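Long-range contacts in carboxylic ester hydrolase (Aspergillus niger, PDB 7K4O), which probably hydrolyses the ester bonds of tannins as a serine esterase of the tannase family, and binds 3,4,5-trihydroxybenzoic acid (gallic acid) in its pocket: residues Y322-D332 with D417-A426; D470-N481 with L498-N507. All coordinates share one frame; numbering follows the deposited sequence.

Contact 1: residues Y322-D332 with D417-A426; sequences YFSYQPTAAFD and DADFSIPTAA. With GDE (3,4,5-trihydroxybenzoic acid), chain J.
Y325 CA lies 4.2 Å from P423 CA and A329 CA 4.0 Å from A418 CA where two largely irregular backbones run side by side, the second being the loop that leaves strand 410-416 of the alpha/beta-hydrolase sheet and enters helix 425-438. This loop carries D419, whose geometry with S186 and H465 is that of a Ser-His-Asp triad, consistent with the acid of the charge relay. Y325 packs against its turn: F420 O lies over one face of the ring, 3.2 Å above the plane and offset toward the rim, while S421 O and I422 CA sit at the ring edge. Its OH reaches on to D333 and Q221. D419 OD1 holds the same turn from within, accepting from S421 N at 2.8 Å nearly along its C-O axis and from I422 N from above the carboxylate plane, an Asx turn extended by the I422 bond into an Asx motif, while OD2 is hydrogen-bonded to H465 ND1. Two residues past P423, A425 CB makes a CH-pi contact with the face of F323, 4.2 Å from the ring centroid; chi1 of 41° puts that ring between the backbone N and carbonyl carbon, facing the helix. Waters do the polar bridging: one joins S324 O and Q326 OE1 to A425 N, another Q326 N to D419 O and T424 N. Farther along, the carboxylate of D332 comes obliquely to the F420 ring, the planes 18° apart, with CG 3.4 Å from F420 CD1. On the pocket side, S421 OG is hydrogen-bonded to gallate OAD at 2.6 Å.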
# COMPACT_ATOMS: atom_id res chain seq x y z
N TYR A 322 -10.08 -14.51 -8.62
CA TYR A 322 -9.62 -13.15 -8.25
C TYR A 322 -9.60 -12.31 -9.53
O TYR A 322 -10.11 -12.72 -10.57
CB TYR A 322 -8.30 -13.23 -7.48
CG TYR A 322 -8.03 -12.03 -6.56
CD1 TYR A 322 -9.03 -11.55 -5.74
CD2 TYR A 322 -6.80 -11.40 -6.55
CE1 TYR A 322 -8.81 -10.42 -4.94
CE2 TYR A 322 -6.55 -10.32 -5.69
CZ TYR A 322 -7.57 -9.85 -4.88
OH TYR A 322 -7.32 -8.73 -4.10
N PHE A 323 -8.97 -11.15 -9.44
CA PHE A 323 -8.79 -10.18 -10.54
C PHE A 323 -7.34 -9.80 -10.54
O PHE A 323 -6.58 -10.08 -9.61
CB PHE A 323 -9.77 -9.02 -10.43
CG PHE A 323 -9.97 -8.53 -9.01
CD1 PHE A 323 -8.97 -7.79 -8.41
CD2 PHE A 323 -11.09 -8.84 -8.30
CE1 PHE A 323 -9.09 -7.40 -7.09
CE2 PHE A 323 -11.25 -8.39 -6.99
CZ PHE A 323 -10.24 -7.70 -6.41
N SER A 324 -6.95 -9.18 -11.64
CA SER A 324 -5.55 -8.83 -11.88
C SER A 324 -5.44 -7.31 -12.05
O SER A 324 -6.44 -6.58 -11.87
CB SER A 324 -5.02 -9.59 -13.08
OG SER A 324 -3.62 -9.48 -13.16
N TYR A 325 -4.22 -6.90 -12.34
CA TYR A 325 -3.85 -5.48 -12.55
C TYR A 325 -4.66 -4.92 -13.71
O TYR A 325 -5.07 -5.65 -14.65
CB TYR A 325 -2.36 -5.36 -12.80
CG TYR A 325 -1.55 -6.18 -11.85
CD1 TYR A 325 -1.37 -5.80 -10.53
CD2 TYR A 325 -0.99 -7.38 -12.23
CE1 TYR A 325 -0.66 -6.58 -9.63
CE2 TYR A 325 -0.29 -8.18 -11.35
CZ TYR A 325 -0.10 -7.77 -10.04
OH TYR A 325 0.65 -8.55 -9.20
N GLN A 326 -4.91 -3.62 -13.64
CA GLN A 326 -5.65 -2.91 -14.71
C GLN A 326 -4.84 -2.91 -16.01
O GLN A 326 -3.62 -2.98 -16.01
CB GLN A 326 -5.89 -1.45 -14.30
CG GLN A 326 -6.92 -1.27 -13.19
CD GLN A 326 -8.27 -1.83 -13.53
OE1 GLN A 326 -8.63 -2.95 -13.14
NE2 GLN A 326 -9.07 -1.05 -14.26
N PRO A 327 -5.52 -2.80 -17.16
CA PRO A 327 -4.80 -2.41 -18.39
C PRO A 327 -3.97 -1.14 -18.14
O PRO A 327 -4.41 -0.29 -17.36
CB PRO A 327 -5.94 -2.16 -19.39
CG PRO A 327 -7.09 -2.98 -18.87
CD PRO A 327 -6.97 -2.94 -17.34
N THR A 328 -2.77 -1.07 -18.72
CA THR A 328 -1.71 -0.02 -18.65
C THR A 328 -0.73 -0.32 -17.53
O THR A 328 0.35 0.23 -17.55
CB THR A 328 -2.21 1.43 -18.57
OG1 THR A 328 -2.82 1.74 -17.32
CG2 THR A 328 -3.28 1.75 -19.58
N ALA A 329 -1.05 -1.24 -16.60
CA ALA A 329 -0.04 -1.68 -15.61
C ALA A 329 1.03 -2.52 -16.29
O ALA A 329 0.66 -3.39 -17.14
CB ALA A 329 -0.69 -2.43 -14.45
N ALA A 330 2.29 -2.32 -15.93
CA ALA A 330 3.42 -3.12 -16.44
C ALA A 330 3.20 -4.60 -16.12
O ALA A 330 2.61 -4.95 -15.09
CB ALA A 330 4.70 -2.62 -15.90
N PHE A 331 3.70 -5.48 -16.99
CA PHE A 331 3.63 -6.94 -16.78
C PHE A 331 4.81 -7.42 -15.95
O PHE A 331 5.61 -8.29 -16.40
CB PHE A 331 3.55 -7.64 -18.15
CG PHE A 331 2.22 -7.55 -18.82
CD1 PHE A 331 1.90 -6.48 -19.63
CD2 PHE A 331 1.28 -8.55 -18.66
CE1 PHE A 331 0.66 -6.39 -20.23
CE2 PHE A 331 0.04 -8.45 -19.27
CZ PHE A 331 -0.27 -7.38 -20.05
N ASP A 332 4.94 -6.95 -14.69
CA ASP A 332 6.08 -7.31 -13.83
C ASP A 332 6.01 -8.78 -13.41
O ASP A 332 7.04 -9.43 -13.44
CB ASP A 332 6.18 -6.42 -12.59
CG ASP A 332 6.82 -5.06 -12.85
OD1 ASP A 332 6.38 -4.39 -13.79
OD2 ASP A 332 7.73 -4.67 -12.08
N ASP A 417 -3.64 3.81 -10.82
CA ASP A 417 -4.42 3.14 -11.89
C ASP A 417 -3.53 2.13 -12.63
O ASP A 417 -4.12 1.19 -13.19
CB ASP A 417 -4.98 4.17 -12.89
CG ASP A 417 -6.39 4.57 -12.54
OD1 ASP A 417 -7.27 3.73 -12.76
OD2 ASP A 417 -6.60 5.72 -12.07
N ALA A 418 -2.22 2.32 -12.64
CA ALA A 418 -1.29 1.45 -13.40
C ALA A 418 -0.40 0.66 -12.43
O ALA A 418 0.78 0.35 -12.72
CB ALA A 418 -0.50 2.26 -14.42
N ASP A 419 -0.96 0.33 -11.24
CA ASP A 419 -0.19 -0.42 -10.22
C ASP A 419 0.02 -1.85 -10.76
O ASP A 419 -0.98 -2.51 -11.05
CB ASP A 419 -0.95 -0.41 -8.89
CG ASP A 419 -0.12 -0.86 -7.73
OD1 ASP A 419 0.79 -1.73 -7.92
OD2 ASP A 419 -0.30 -0.28 -6.64
N PHE A 420 1.25 -2.26 -10.81
CA PHE A 420 1.69 -3.56 -11.34
C PHE A 420 1.97 -4.54 -10.21
O PHE A 420 2.40 -5.67 -10.51
CB PHE A 420 2.99 -3.38 -12.14
CG PHE A 420 4.10 -2.70 -11.42
CD1 PHE A 420 4.92 -3.38 -10.54
CD2 PHE A 420 4.26 -1.32 -11.53
CE1 PHE A 420 5.95 -2.73 -9.87
CE2 PHE A 420 5.27 -0.67 -10.84
CZ PHE A 420 6.11 -1.37 -10.00
N SER A 421 1.79 -4.10 -8.96
CA SER A 421 2.21 -4.90 -7.78
C SER A 421 0.96 -5.32 -7.01
O SER A 421 0.97 -6.42 -6.48
CB SER A 421 3.23 -4.18 -6.96
OG SER A 421 3.74 -4.97 -5.90
N ILE A 422 -0.00 -4.41 -6.87
CA ILE A 422 -1.30 -4.66 -6.21
C ILE A 422 -2.37 -4.20 -7.15
O ILE A 422 -2.41 -3.01 -7.49
CB ILE A 422 -1.38 -3.96 -4.85
CG1 ILE A 422 -0.14 -4.30 -4.01
CG2 ILE A 422 -2.71 -4.31 -4.20
CD1 ILE A 422 -0.12 -3.74 -2.61
N PRO A 423 -3.31 -5.07 -7.56
CA PRO A 423 -4.36 -4.65 -8.47
C PRO A 423 -5.16 -3.46 -7.93
O PRO A 423 -5.65 -3.51 -6.83
CB PRO A 423 -5.24 -5.88 -8.62
CG PRO A 423 -4.31 -7.00 -8.34
CD PRO A 423 -3.42 -6.51 -7.21
N THR A 424 -5.35 -2.43 -8.76
CA THR A 424 -6.18 -1.29 -8.34
C THR A 424 -7.55 -1.73 -7.86
O THR A 424 -8.09 -1.14 -6.89
CB THR A 424 -6.29 -0.26 -9.48
OG1 THR A 424 -5.00 -0.09 -10.07
CG2 THR A 424 -6.84 1.05 -8.95
N ALA A 425 -8.18 -2.72 -8.52
CA ALA A 425 -9.51 -3.19 -8.15
C ALA A 425 -9.53 -3.76 -6.72
O ALA A 425 -10.62 -3.87 -6.16
CB ALA A 425 -10.00 -4.17 -9.19
N ALA A 426 -8.39 -4.13 -6.16
CA ALA A 426 -8.33 -4.67 -4.78
C ALA A 426 -8.82 -3.59 -3.80
O ALA A 426 -9.45 -3.98 -2.79
CB ALA A 426 -6.99 -5.13 -4.40
OAA GDE J . 5.05 -3.25 0.33
OAB GDE J . 5.62 -3.05 -1.80
OAC GDE J . 2.97 -7.95 0.49
OAD GDE J . 2.73 -6.60 -4.09
OAE GDE J . 2.19 -8.39 -2.18
CAF GDE J . 3.99 -5.81 -0.18
CAG GDE J . 3.87 -5.12 -2.52
CAH GDE J . 5.04 -3.67 -0.87
CAI GDE J . 3.29 -6.99 -0.49
CAJ GDE J . 3.19 -6.32 -2.84
CAK GDE J . 4.30 -4.94 -1.21
CAL GDE J . 2.90 -7.21 -1.84
O HOH W 1 -7.18 -3.99 -11.00
O HOH W 2 -3.77 -2.23 -11.36
O HOH W 3 2.61 -7.36 -12.62
O HOH W 4 2.93 0.19 -14.50

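Contact 2: residues D470-N481 with L498-N507; sequences DAMPNGPFPQTN and LNATVLQGEN. With NAG (2-acetamido-2-deoxy-beta-D-glucopyranose), chain B; MAN (alpha-D-mannopyranose), chain C; NAG (2-acetamido-2-deoxy-beta-D-glucopyranose), chain G.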
# COMPACT_ATOMS: atom_id res chain seq x y z
N ASP A 470 7.21 6.30 -14.87
CA ASP A 470 8.10 6.92 -15.90
C ASP A 470 7.49 6.76 -17.28
O ASP A 470 7.89 7.54 -18.14
CB ASP A 470 9.49 6.30 -15.86
CG ASP A 470 10.27 6.73 -14.63
OD1 ASP A 470 9.80 7.69 -13.92
OD2 ASP A 470 11.31 6.09 -14.38
N ALA A 471 6.60 5.80 -17.49
CA ALA A 471 5.87 5.62 -18.76
C ALA A 471 4.79 6.69 -18.93
O ALA A 471 4.43 6.97 -20.09
CB ALA A 471 5.31 4.22 -18.86
N MET A 472 4.23 7.24 -17.84
CA MET A 472 3.14 8.23 -17.89
C MET A 472 3.53 9.39 -16.97
O MET A 472 2.87 9.70 -15.97
CB MET A 472 1.77 7.64 -17.57
CG MET A 472 1.28 6.66 -18.63
SD MET A 472 -0.34 5.99 -18.44
CE MET A 472 0.08 4.55 -17.44
N PRO A 473 4.65 10.09 -17.31
CA PRO A 473 5.19 11.14 -16.46
C PRO A 473 4.34 12.41 -16.33
O PRO A 473 4.61 13.18 -15.43
CB PRO A 473 6.55 11.47 -17.12
CG PRO A 473 6.33 11.15 -18.59
CD PRO A 473 5.41 9.95 -18.58
N ASN A 474 3.30 12.58 -17.15
CA ASN A 474 2.36 13.72 -17.01
C ASN A 474 1.31 13.42 -15.93
O ASN A 474 0.44 14.28 -15.67
CB ASN A 474 1.69 14.04 -18.33
CG ASN A 474 2.67 14.62 -19.33
OD1 ASN A 474 3.69 15.20 -18.97
ND2 ASN A 474 2.36 14.46 -20.60
N GLY A 475 1.32 12.20 -15.38
CA GLY A 475 0.28 11.81 -14.41
C GLY A 475 0.53 12.52 -13.09
O GLY A 475 1.67 12.84 -12.76
N PRO A 476 -0.53 12.73 -12.31
CA PRO A 476 -0.43 13.41 -11.03
C PRO A 476 -0.12 12.42 -9.91
O PRO A 476 -0.11 11.22 -10.13
CB PRO A 476 -1.85 13.95 -10.85
CG PRO A 476 -2.70 12.86 -11.43
CD PRO A 476 -1.91 12.35 -12.61
N PHE A 477 0.15 12.94 -8.71
CA PHE A 477 0.41 12.07 -7.55
C PHE A 477 -0.01 12.84 -6.31
O PHE A 477 0.27 14.03 -6.24
CB PHE A 477 1.87 11.66 -7.48
CG PHE A 477 2.09 10.45 -6.61
CD1 PHE A 477 1.83 9.17 -7.08
CD2 PHE A 477 2.51 10.62 -5.30
CE1 PHE A 477 1.97 8.08 -6.23
CE2 PHE A 477 2.66 9.53 -4.47
CZ PHE A 477 2.39 8.26 -4.93
N PRO A 478 -0.67 12.19 -5.33
CA PRO A 478 -1.12 12.92 -4.13
C PRO A 478 0.05 13.08 -3.16
O PRO A 478 0.36 12.21 -2.37
CB PRO A 478 -2.27 12.05 -3.62
CG PRO A 478 -1.83 10.63 -4.00
CD PRO A 478 -1.12 10.78 -5.35
N GLN A 479 0.71 14.23 -3.23
CA GLN A 479 1.92 14.53 -2.45
C GLN A 479 1.56 15.27 -1.16
O GLN A 479 2.43 15.47 -0.32
CB GLN A 479 2.88 15.36 -3.31
CG GLN A 479 4.23 15.62 -2.65
CD GLN A 479 5.17 16.39 -3.59
OE1 GLN A 479 4.76 17.40 -4.17
NE2 GLN A 479 6.43 15.97 -3.66
N THR A 480 0.31 15.62 -0.95
CA THR A 480 -0.08 16.54 0.15
C THR A 480 -1.13 15.88 1.05
O THR A 480 -2.01 16.55 1.58
CB THR A 480 -0.52 17.88 -0.48
OG1 THR A 480 -1.59 17.68 -1.41
CG2 THR A 480 0.67 18.63 -1.06
N ASN A 481 -1.07 14.55 1.23
CA ASN A 481 -2.15 13.88 1.97
C ASN A 481 -2.15 14.27 3.45
O ASN A 481 -3.25 14.26 4.03
CB ASN A 481 -2.10 12.38 1.80
CG ASN A 481 -2.49 11.96 0.41
OD1 ASN A 481 -3.16 12.71 -0.33
ND2 ASN A 481 -2.17 10.71 0.06
N LEU A 498 -9.29 14.79 -4.15
CA LEU A 498 -8.00 14.73 -3.44
C LEU A 498 -6.95 15.55 -4.19
O LEU A 498 -6.80 15.38 -5.41
CB LEU A 498 -7.55 13.28 -3.28
CG LEU A 498 -6.26 13.09 -2.48
CD1 LEU A 498 -6.46 13.62 -1.07
CD2 LEU A 498 -5.89 11.59 -2.43
N ASN A 499 -6.29 16.44 -3.46
CA ASN A 499 -5.25 17.30 -4.03
C ASN A 499 -4.15 16.44 -4.64
O ASN A 499 -3.73 15.44 -4.01
CB ASN A 499 -4.69 18.20 -2.94
CG ASN A 499 -4.08 19.47 -3.47
OD1 ASN A 499 -4.63 20.08 -4.41
ND2 ASN A 499 -2.98 19.85 -2.85
N ALA A 500 -3.61 16.83 -5.79
CA ALA A 500 -2.50 16.10 -6.42
C ALA A 500 -1.56 17.03 -7.19
O ALA A 500 -1.94 18.19 -7.49
CB ALA A 500 -3.04 15.02 -7.30
N THR A 501 -0.38 16.53 -7.47
CA THR A 501 0.70 17.32 -8.10
C THR A 501 1.40 16.48 -9.14
O THR A 501 1.62 15.28 -8.91
CB THR A 501 1.69 17.84 -7.06
OG1 THR A 501 0.94 18.50 -6.04
CG2 THR A 501 2.70 18.77 -7.69
N VAL A 502 1.69 17.09 -10.29
CA VAL A 502 2.54 16.45 -11.32
C VAL A 502 3.97 16.60 -10.85
O VAL A 502 4.41 17.74 -10.64
CB VAL A 502 2.27 17.06 -12.71
CG1 VAL A 502 3.20 16.41 -13.74
CG2 VAL A 502 0.82 16.93 -13.08
N LEU A 503 4.68 15.50 -10.64
CA LEU A 503 5.99 15.52 -9.98
C LEU A 503 7.15 15.40 -10.98
O LEU A 503 8.31 15.48 -10.52
CB LEU A 503 6.08 14.38 -8.94
CG LEU A 503 5.02 14.43 -7.83
CD1 LEU A 503 5.23 13.31 -6.80
CD2 LEU A 503 5.05 15.80 -7.15
N GLN A 504 6.86 15.13 -12.24
CA GLN A 504 7.86 14.73 -13.26
C GLN A 504 7.54 15.48 -14.56
O GLN A 504 6.39 15.89 -14.75
CB GLN A 504 7.73 13.23 -13.59
CG GLN A 504 8.68 12.28 -12.89
CD GLN A 504 8.66 10.91 -13.54
OE1 GLN A 504 7.76 10.10 -13.32
NE2 GLN A 504 9.67 10.62 -14.35
N GLY A 505 8.52 15.57 -15.46
CA GLY A 505 8.27 15.96 -16.86
C GLY A 505 8.03 17.45 -17.05
O GLY A 505 8.34 18.25 -16.14
N GLU A 506 7.51 17.83 -18.21
CA GLU A 506 7.46 19.27 -18.59
C GLU A 506 6.39 19.98 -17.76
O GLU A 506 6.47 21.20 -17.65
CB GLU A 506 7.26 19.44 -20.10
CG GLU A 506 5.95 18.93 -20.64
CD GLU A 506 5.85 18.94 -22.16
OE1 GLU A 506 6.42 19.86 -22.80
OE2 GLU A 506 5.19 18.02 -22.71
N ASN A 507 5.42 19.26 -17.18
CA ASN A 507 4.37 19.91 -16.36
C ASN A 507 4.67 19.77 -14.86
O ASN A 507 3.76 20.01 -14.06
CB ASN A 507 2.99 19.39 -16.72
CG ASN A 507 2.64 19.65 -18.18
OD1 ASN A 507 2.93 20.72 -18.68
ND2 ASN A 507 1.99 18.72 -18.83
C1 NAG B . -2.33 21.08 -3.24
C2 NAG B . -1.85 21.81 -2.02
C3 NAG B . -1.20 23.14 -2.46
C4 NAG B . -0.10 22.86 -3.48
C5 NAG B . -0.71 22.07 -4.63
C6 NAG B . 0.31 21.68 -5.71
C7 NAG B . -2.98 21.48 0.05
C8 NAG B . -4.08 21.65 1.00
N2 NAG B . -2.95 22.05 -1.16
O3 NAG B . -0.62 23.76 -1.31
O4 NAG B . 0.34 24.17 -3.95
O5 NAG B . -1.25 20.86 -4.10
O6 NAG B . -0.30 20.91 -6.70
O7 NAG B . -2.09 20.80 0.47
C1 MAN C . 6.99 23.21 -4.27
C2 MAN C . 7.18 22.07 -3.22
C3 MAN C . 7.19 20.76 -3.99
C4 MAN C . 5.87 20.51 -4.72
C5 MAN C . 5.54 21.73 -5.59
C6 MAN C . 4.14 21.80 -6.10
O2 MAN C . 6.10 22.06 -2.28
O3 MAN C . 7.52 19.79 -3.00
O4 MAN C . 6.00 19.35 -5.55
O5 MAN C . 5.71 22.98 -4.89
O6 MAN C . 3.95 22.95 -7.07
C1 NAG G . 11.71 5.03 -23.67
C2 NAG G . 12.64 5.39 -22.53
C3 NAG G . 13.76 6.34 -22.91
C4 NAG G . 14.45 5.86 -24.19
C5 NAG G . 13.41 5.68 -25.30
C6 NAG G . 14.01 5.10 -26.57
C7 NAG G . 11.65 5.35 -20.32
C8 NAG G . 10.76 6.07 -19.37
N2 NAG G . 11.82 5.95 -21.49
O3 NAG G . 14.66 6.32 -21.79
O4 NAG G . 15.47 6.81 -24.56
O5 NAG G . 12.37 4.77 -24.91
O6 NAG G . 14.29 3.72 -26.33
O7 NAG G . 12.15 4.29 -20.01
O HOH W 5 4.64 16.53 -17.02
O HOH W 6 0.50 16.91 -16.73
O HOH W 7 3.21 13.00 -10.78
O HOH W 8 -0.39 16.86 -4.05
O HOH W 9 2.63 19.09 -4.06
O HOH W 10 -2.61 15.14 -1.61
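F477 and T501 pair through two backbone hydrogen bonds, F477 N to T501 O at 2.8 Å and T501 N to F477 O at 2.9 Å. Three residues on from F477, T480 OG1 receives an N-H from N499 ND2 (3.0 Å, 153° at the hydrogen), the oxygen tilted 19° from the amide plane. The same ND2 carries the glycan through C1 of the first GlcNAc, and N499 OD1 accepts from Q513 and N511, so both ends of the amide are held. T480 OG1, placed between its backbone N and carbonyl carbon (chi1 57°), further binds two waters, one leading to T501 OG1 and the other to N481 OD1 and N499 O. The sugars return to the protein: GlcNAc O6 pairs with T501 OG1 at 2.8 Å, and mannose O4 donates to Q479 OE1 at the end of an extended side chain. L503 straddles this region, CD1 lying 3.8 Å from F477 CB and CD2 against the Q479 amide. Apolar packing runs along the pairing: P476 CB on A500 CB and P478 CB on L498 CD2. At the far end, Q504 NE2 makes a weak bond to D470 OD1, and one water joins N474 OD1 to Q504 O and N507 N, N474 ND2 being hydrogen-bonded to D260 O. This is a small three-stranded antiparallel sheet, its short, weakly bonded edge strand 476-477 beside 498-502 and then 511-514, N-glycosylated at N499.

How the contacts relate
The two contacts follow one another along the chain, and their centres lie 19 Å apart. They meet through M472, near the start of segment 470-481: its CE packs 3.8 Å from A418 CB and 4.0 Å from T328 CB, thus touching both segments of contact 1. Contact 1 borders the gallate pocket, with S421 and I422 among its lining residues, whereas contact 2 belongs to a glycan-bearing face. Both approach the calcium site: the side chain of D417 is about 7 Å from that of V262, a calcium-binding residue, and the side chain of N474 is about 4 Å from that of V262. H465, the partner of D419, precedes segment 470-481 by a few residues.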